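PDB 4N7B: 4-hydroxy-3-methylbut-2-enyl diphosphate reductase, apicoplast from Plasmodium falciparum, which catalyses the last step of the MEP pathway, reducing (E)-4-hydroxy-3-methylbut-2-enyl diphosphate at an iron-sulfur cluster to isopentenyl and dimethylallyl diphosphate. Local coordinates for residues A[222-227]-A[507-512]; A[249-254]-A[272-277]. All coordinates share one frame; numbering follows the deposited sequence.

Both contacts pair an outermost strand with its inner neighbour in a parallel sheet, but in different sheets, with nearest atoms about 24 Å apart. Contact 1 joins the first strand of the modelled chain to strand 506-511, 280 residues on; contact 2, within that span, joins strands 252-255 and 273-276 across a single helix. Both are partly buried, but contact 1 has four exposed residues, mostly on the edge strand, and contact 2 only Pro250 among those that touch. In contact 1 the edge strand carries amide and carboxylate side chains, and a water bridges it to its neighbour; contact 2 is almost wholly apolar between its side chains, with prolines and a glycine at its start.

Contact 1 (A[222-227]-A[507-512]); sequences LYLINP and LQNFDG
Leu224 lays its CB against the CD1 methyl of Leu507, 3.9 Å away, on the sheet face that also carries Leu222. Both leucines at the start of the pairing, Leu222 and Leu507, hold CG anti to the backbone N, so they lie side by side, meeting methyl to methyl. Helix 488-499 covers this end of the face through Val495, Leu498 and Thr499. Further along, the face turns polar. Water 1 donates to Leu224 O at 2.6 Å and to Asn509 OD1 at 2.9 Å, tying the amide to the neighbouring strand. Asn226 and Asp511 run alongside each other, amide and carboxylate planes 80° apart, with ND2 of Asn226 3.6 Å from OD2 of Asp511.

On the opposite face, the Phe510 ring swings out with CG anti to its backbone N (chi1 -179°), and CG2 of Ile225 lies at its edge. Helix 414-427 packs here, with Ile426 touching both residues and Lys425 touching Phe510.

Five backbone hydrogen bonds hold the strands in register. The bond from Phe510 N to Leu224 O is nearly straight at hydrogen (173°), yet the donor sits above the carbonyl plane of this oxygen, which also takes the water. Gly512 N donates to Asn226 O at 2.8 Å, so the carbonyl of the cis peptide into Pro227 takes the last bond, past the final bridge. Strand 477-482 bonds to the other edge of 222-226, and the last strand, 506-511, forms one edge of the parallel sheet of a three-layer alpha/beta/alpha sandwich, with helices 414-427 and 488-499 on its two faces.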
loop_
_atom_site.group_PDB
_atom_site.type_symbol
_atom_site.label_atom_id
_atom_site.label_comp_id
_atom_site.label_asym_id
_atom_site.label_seq_id
_atom_site.Cartn_x
_atom_site.Cartn_y
_atom_site.Cartn_z
ATOM N N LEU A 222 18.799 -19.243 1.234
ATOM C CA LEU A 222 17.652 -18.394 0.943
ATOM C C LEU A 222 16.969 -18.011 2.244
ATOM O O LEU A 222 16.442 -18.863 2.981
ATOM C CB LEU A 222 16.681 -19.112 0.015
ATOM C CG LEU A 222 15.381 -18.367 -0.261
ATOM C CD1 LEU A 222 15.615 -17.231 -1.206
ATOM C CD2 LEU A 222 14.353 -19.318 -0.828
ATOM N N TYR A 223 17.006 -16.725 2.554
ATOM C CA TYR A 223 16.355 -16.224 3.742
ATOM C C TYR A 223 14.950 -15.819 3.362
ATOM O O TYR A 223 14.742 -14.815 2.673
ATOM C CB TYR A 223 17.102 -15.026 4.291
ATOM C CG TYR A 223 18.462 -15.334 4.872
ATOM C CD1 TYR A 223 18.582 -15.863 6.143
ATOM C CD2 TYR A 223 19.631 -15.057 4.159
ATOM C CE1 TYR A 223 19.817 -16.132 6.696
ATOM C CE2 TYR A 223 20.876 -15.323 4.707
ATOM C CZ TYR A 223 20.954 -15.863 5.979
ATOM O OH TYR A 223 22.166 -16.139 6.544
ATOM N N LEU A 224 13.991 -16.626 3.779
ATOM C CA LEU A 224 12.592 -16.328 3.573
ATOM C C LEU A 224 12.130 -15.473 4.739
ATOM O O LEU A 224 12.155 -15.888 5.908
ATOM C CB LEU A 224 11.764 -17.611 3.489
ATOM C CG LEU A 224 10.254 -17.413 3.341
ATOM C CD1 LEU A 224 9.930 -16.681 2.029
ATOM C CD2 LEU A 224 9.551 -18.776 3.396
ATOM N N ILE A 225 11.717 -14.262 4.414
ATOM C CA ILE A 225 11.510 -13.240 5.423
ATOM C C ILE A 225 10.059 -13.142 5.857
ATOM O O ILE A 225 9.136 -13.255 5.047
ATOM C CB ILE A 225 11.954 -11.879 4.895
ATOM C CG1 ILE A 225 13.454 -11.912 4.615
ATOM C CG2 ILE A 225 11.656 -10.807 5.904
ATOM C CD1 ILE A 225 13.976 -10.758 3.790
ATOM N N ASN A 226 9.885 -12.883 7.143
ATOM C CA ASN A 226 8.591 -12.642 7.719
ATOM C C ASN A 226 8.809 -11.472 8.664
ATOM O O ASN A 226 9.811 -11.422 9.369
ATOM C CB ASN A 226 8.147 -13.916 8.487
ATOM C CG ASN A 226 6.689 -13.914 8.826
ATOM O OD1 ASN A 226 5.832 -13.835 7.934
ATOM N ND2 ASN A 226 6.379 -14.033 10.125
ATOM N N PRO A 227 7.888 -10.516 8.694
ATOM C CA PRO A 227 6.673 -10.435 7.886
ATOM C C PRO A 227 6.896 -10.023 6.438
ATOM O O PRO A 227 7.881 -9.352 6.098
ATOM C CB PRO A 227 5.852 -9.362 8.607
ATOM C CG PRO A 227 6.858 -8.508 9.254
ATOM C CD PRO A 227 7.963 -9.434 9.685
ATOM N N LEU A 507 17.115 -23.395 2.560
ATOM C CA LEU A 507 16.062 -22.546 3.085
ATOM C C LEU A 507 16.270 -22.229 4.572
ATOM O O LEU A 507 16.488 -23.127 5.397
ATOM C CB LEU A 507 14.709 -23.219 2.872
ATOM C CG LEU A 507 13.475 -22.462 3.347
ATOM C CD1 LEU A 507 13.413 -21.089 2.726
ATOM C CD2 LEU A 507 12.242 -23.254 2.989
ATOM N N GLN A 508 16.216 -20.941 4.896
ATOM C CA GLN A 508 16.201 -20.492 6.274
ATOM C C GLN A 508 15.130 -19.424 6.445
ATOM O O GLN A 508 14.875 -18.637 5.541
ATOM C CB GLN A 508 17.566 -19.954 6.691
ATOM C CG GLN A 508 18.613 -21.042 6.884
ATOM C CD GLN A 508 18.188 -22.092 7.902
ATOM O OE1 GLN A 508 18.047 -21.796 9.088
ATOM N NE2 GLN A 508 17.971 -23.318 7.439
ATOM N N ASN A 509 14.485 -19.413 7.604
ATOM C CA ASN A 509 13.523 -18.363 7.902
ATOM C C ASN A 509 14.230 -17.209 8.565
ATOM O O ASN A 509 15.091 -17.404 9.415
ATOM C CB ASN A 509 12.430 -18.861 8.838
ATOM C CG ASN A 509 11.535 -19.885 8.177
ATOM O OD1 ASN A 509 10.601 -19.543 7.448
ATOM N ND2 ASN A 509 11.826 -21.147 8.413
ATOM N N PHE A 510 13.854 -16.002 8.188
ATOM C CA PHE A 510 14.279 -14.842 8.937
ATOM C C PHE A 510 13.069 -14.073 9.459
ATOM O O PHE A 510 12.229 -13.607 8.682
ATOM C CB PHE A 510 15.152 -13.895 8.115
ATOM C CG PHE A 510 15.587 -12.715 8.916
ATOM C CD1 PHE A 510 16.631 -12.839 9.830
ATOM C CD2 PHE A 510 14.881 -11.527 8.859
ATOM C CE1 PHE A 510 17.004 -11.773 10.617
ATOM C CE2 PHE A 510 15.237 -10.460 9.651
ATOM C CZ PHE A 510 16.303 -10.575 10.530
ATOM N N ASP A 511 13.000 -13.911 10.775
ATOM C CA ASP A 511 11.889 -13.214 11.413
ATOM C C ASP A 511 12.268 -11.840 11.924
ATOM O O ASP A 511 13.131 -11.719 12.780
ATOM C CB ASP A 511 11.404 -14.015 12.612
ATOM C CG ASP A 511 10.442 -15.108 12.228
ATOM O OD1 ASP A 511 10.900 -16.249 11.963
ATOM O OD2 ASP A 511 9.224 -14.819 12.197
ATOM N N GLY A 512 11.608 -10.810 11.406
ATOM C CA GLY A 512 11.602 -9.514 12.059
ATOM C C GLY A 512 10.695 -9.654 13.277
ATOM O O GLY A 512 10.339 -10.785 13.678
HETATM O O HOH W 1 9.992 -16.707 7.148
#

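Contact 2 (A[249-254]-A[272-277]); sequences KPPIYV and GAIFIE
Strands 252-255 and 273-276 are the two arms of a beta-alpha-beta unit, linked through helix 262-271 and hydrogen-bonded in parallel. A tight part lies on the face of Val254 and Phe275. Their side chains run alongside each other and point the same way; the isopropyl group of Val254 meets the CD2-CE2 side of the Phe275 ring, with CB 3.4 Å from CD2. Cys265 and Leu268 of the connecting helix press on the same ring, while Ile289 of the next strand touches Val254.

The start of the pairing is the solvent-facing end, where Pro250 is exposed. Gly272 ends helix 262-271 in a Schellman motif with positive phi (119°) and, having no side chain, lets Pro250 CB sit over its backbone, 4.1 Å from Gly272 O. Gly272 O accepts Ile252 N at 3.1 Å, longer than the other three bonds between the strands, its donor above the carbonyl plane.

Val282 and Pro283 of a loop cover Tyr253 on the other face. With CG beside its backbone N (chi1 -71°), the Tyr253 ring lies near Ile274 and receives CG2 of Ile276 at its edge, in plane, 3.7 Å from CD1. Ile276 crosses the tyrosine at about a right angle, its CG1 in the crowded position between backbone N and carbonyl carbon (chi1 65°). On this face, too, the cis-proline Pro251 brings CB to 3.3 Å from CD1 of Ile274.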
loop_
_atom_site.group_PDB
_atom_site.type_symbol
_atom_site.label_atom_id
_atom_site.label_comp_id
_atom_site.label_asym_id
_atom_site.label_seq_id
_atom_site.Cartn_x
_atom_site.Cartn_y
_atom_site.Cartn_z
ATOM N N LYS A 249 -25.333 -10.159 -8.164
ATOM C CA LYS A 249 -24.983 -10.732 -9.446
ATOM C C LYS A 249 -23.914 -9.874 -10.108
ATOM O O LYS A 249 -24.091 -8.664 -10.249
ATOM C CB LYS A 249 -26.222 -10.861 -10.345
ATOM C CG LYS A 249 -25.948 -11.622 -11.640
ATOM C CD LYS A 249 -27.212 -11.935 -12.427
ATOM C CE LYS A 249 -26.883 -12.757 -13.672
ATOM N NZ LYS A 249 -28.095 -13.255 -14.387
ATOM N N PRO A 250 -22.781 -10.495 -10.482
ATOM C CA PRO A 250 -21.843 -9.836 -11.391
ATOM C C PRO A 250 -22.612 -9.054 -12.458
ATOM O O PRO A 250 -23.721 -9.446 -12.802
ATOM C CB PRO A 250 -21.109 -11.016 -12.027
ATOM C CG PRO A 250 -21.090 -12.066 -10.945
ATOM C CD PRO A 250 -22.317 -11.838 -10.086
ATOM N N PRO A 251 -22.037 -7.959 -12.968
ATOM C CA PRO A 251 -20.713 -7.463 -12.582
ATOM C C PRO A 251 -20.730 -6.617 -11.307
ATOM O O PRO A 251 -21.719 -5.940 -11.010
ATOM C CB PRO A 251 -20.320 -6.598 -13.777
ATOM C CG PRO A 251 -21.619 -6.060 -14.279
ATOM C CD PRO A 251 -22.648 -7.134 -14.023
ATOM N N ILE A 252 -19.628 -6.659 -10.565
ATOM C CA ILE A 252 -19.454 -5.824 -9.382
ATOM C C ILE A 252 -18.416 -4.759 -9.681
ATOM O O ILE A 252 -17.264 -5.070 -9.994
ATOM C CB ILE A 252 -18.994 -6.651 -8.173
ATOM C CG1 ILE A 252 -20.116 -7.585 -7.727
ATOM C CG2 ILE A 252 -18.564 -5.742 -7.029
ATOM C CD1 ILE A 252 -21.364 -6.847 -7.281
ATOM N N TYR A 253 -18.817 -3.500 -9.566
ATOM C CA TYR A 253 -17.965 -2.400 -9.985
ATOM C C TYR A 253 -17.055 -1.939 -8.865
ATOM O O TYR A 253 -17.490 -1.757 -7.732
ATOM C CB TYR A 253 -18.817 -1.246 -10.507
ATOM C CG TYR A 253 -19.442 -1.580 -11.836
ATOM C CD1 TYR A 253 -18.723 -1.427 -13.015
ATOM C CD2 TYR A 253 -20.730 -2.090 -11.914
ATOM C CE1 TYR A 253 -19.280 -1.744 -14.236
ATOM C CE2 TYR A 253 -21.296 -2.413 -13.138
ATOM C CZ TYR A 253 -20.565 -2.236 -14.294
ATOM O OH TYR A 253 -21.112 -2.557 -15.516
ATOM N N VAL A 254 -15.779 -1.770 -9.193
ATOM C CA VAL A 254 -14.798 -1.320 -8.221
ATOM C C VAL A 254 -14.101 -0.086 -8.755
ATOM O O VAL A 254 -13.643 -0.070 -9.892
ATOM C CB VAL A 254 -13.735 -2.392 -7.965
ATOM C CG1 VAL A 254 -12.701 -1.882 -6.978
ATOM C CG2 VAL A 254 -14.380 -3.677 -7.472
ATOM N N GLY A 272 -15.901 -11.834 -11.911
ATOM C CA GLY A 272 -16.982 -10.933 -12.284
ATOM C C GLY A 272 -16.830 -9.491 -11.819
ATOM O O GLY A 272 -17.731 -8.671 -12.014
ATOM N N ALA A 273 -15.697 -9.158 -11.211
ATOM C CA ALA A 273 -15.462 -7.772 -10.830
ATOM C C ALA A 273 -15.005 -6.962 -12.043
ATOM O O ALA A 273 -14.400 -7.497 -12.976
ATOM C CB ALA A 273 -14.432 -7.678 -9.708
ATOM N N ILE A 274 -15.309 -5.670 -12.027
ATOM C CA ILE A 274 -14.839 -4.763 -13.061
ATOM C C ILE A 274 -14.292 -3.497 -12.416
ATOM O O ILE A 274 -14.990 -2.818 -11.651
ATOM C CB ILE A 274 -15.966 -4.397 -14.043
ATOM C CG1 ILE A 274 -16.489 -5.658 -14.740
ATOM C CG2 ILE A 274 -15.470 -3.389 -15.071
ATOM C CD1 ILE A 274 -17.771 -5.440 -15.522
ATOM N N PHE A 275 -13.039 -3.184 -12.725
ATOM C CA PHE A 275 -12.385 -2.009 -12.158
ATOM C C PHE A 275 -12.526 -0.834 -13.111
ATOM O O PHE A 275 -12.157 -0.919 -14.280
ATOM C CB PHE A 275 -10.913 -2.310 -11.875
ATOM C CG PHE A 275 -10.713 -3.523 -11.025
ATOM C CD1 PHE A 275 -10.322 -4.724 -11.583
ATOM C CD2 PHE A 275 -10.967 -3.472 -9.670
ATOM C CE1 PHE A 275 -10.157 -5.845 -10.792
ATOM C CE2 PHE A 275 -10.814 -4.583 -8.880
ATOM C CZ PHE A 275 -10.408 -5.775 -9.439
ATOM N N ILE A 276 -13.069 0.263 -12.604
ATOM C CA ILE A 276 -13.399 1.400 -13.449
ATOM C C ILE A 276 -12.789 2.671 -12.892
ATOM O O ILE A 276 -12.406 2.722 -11.726
ATOM C CB ILE A 276 -14.934 1.562 -13.561
ATOM C CG1 ILE A 276 -15.545 1.920 -12.205
ATOM C CG2 ILE A 276 -15.565 0.266 -14.055
ATOM C CD1 ILE A 276 -15.552 3.405 -11.893
ATOM N N GLU A 277 -12.687 3.692 -13.732
ATOM C CA GLU A 277 -12.260 5.013 -13.286
ATOM C C GLU A 277 -13.363 6.025 -13.541
ATOM O O GLU A 277 -13.419 7.072 -12.899
ATOM C CB GLU A 277 -10.984 5.449 -14.010
ATOM C CG GLU A 277 -9.770 4.596 -13.711
ATOM C CD GLU A 277 -9.330 4.673 -12.263
ATOM O OE1 GLU A 277 -9.851 5.530 -11.511
ATOM O OE2 GLU A 277 -8.451 3.869 -11.872
#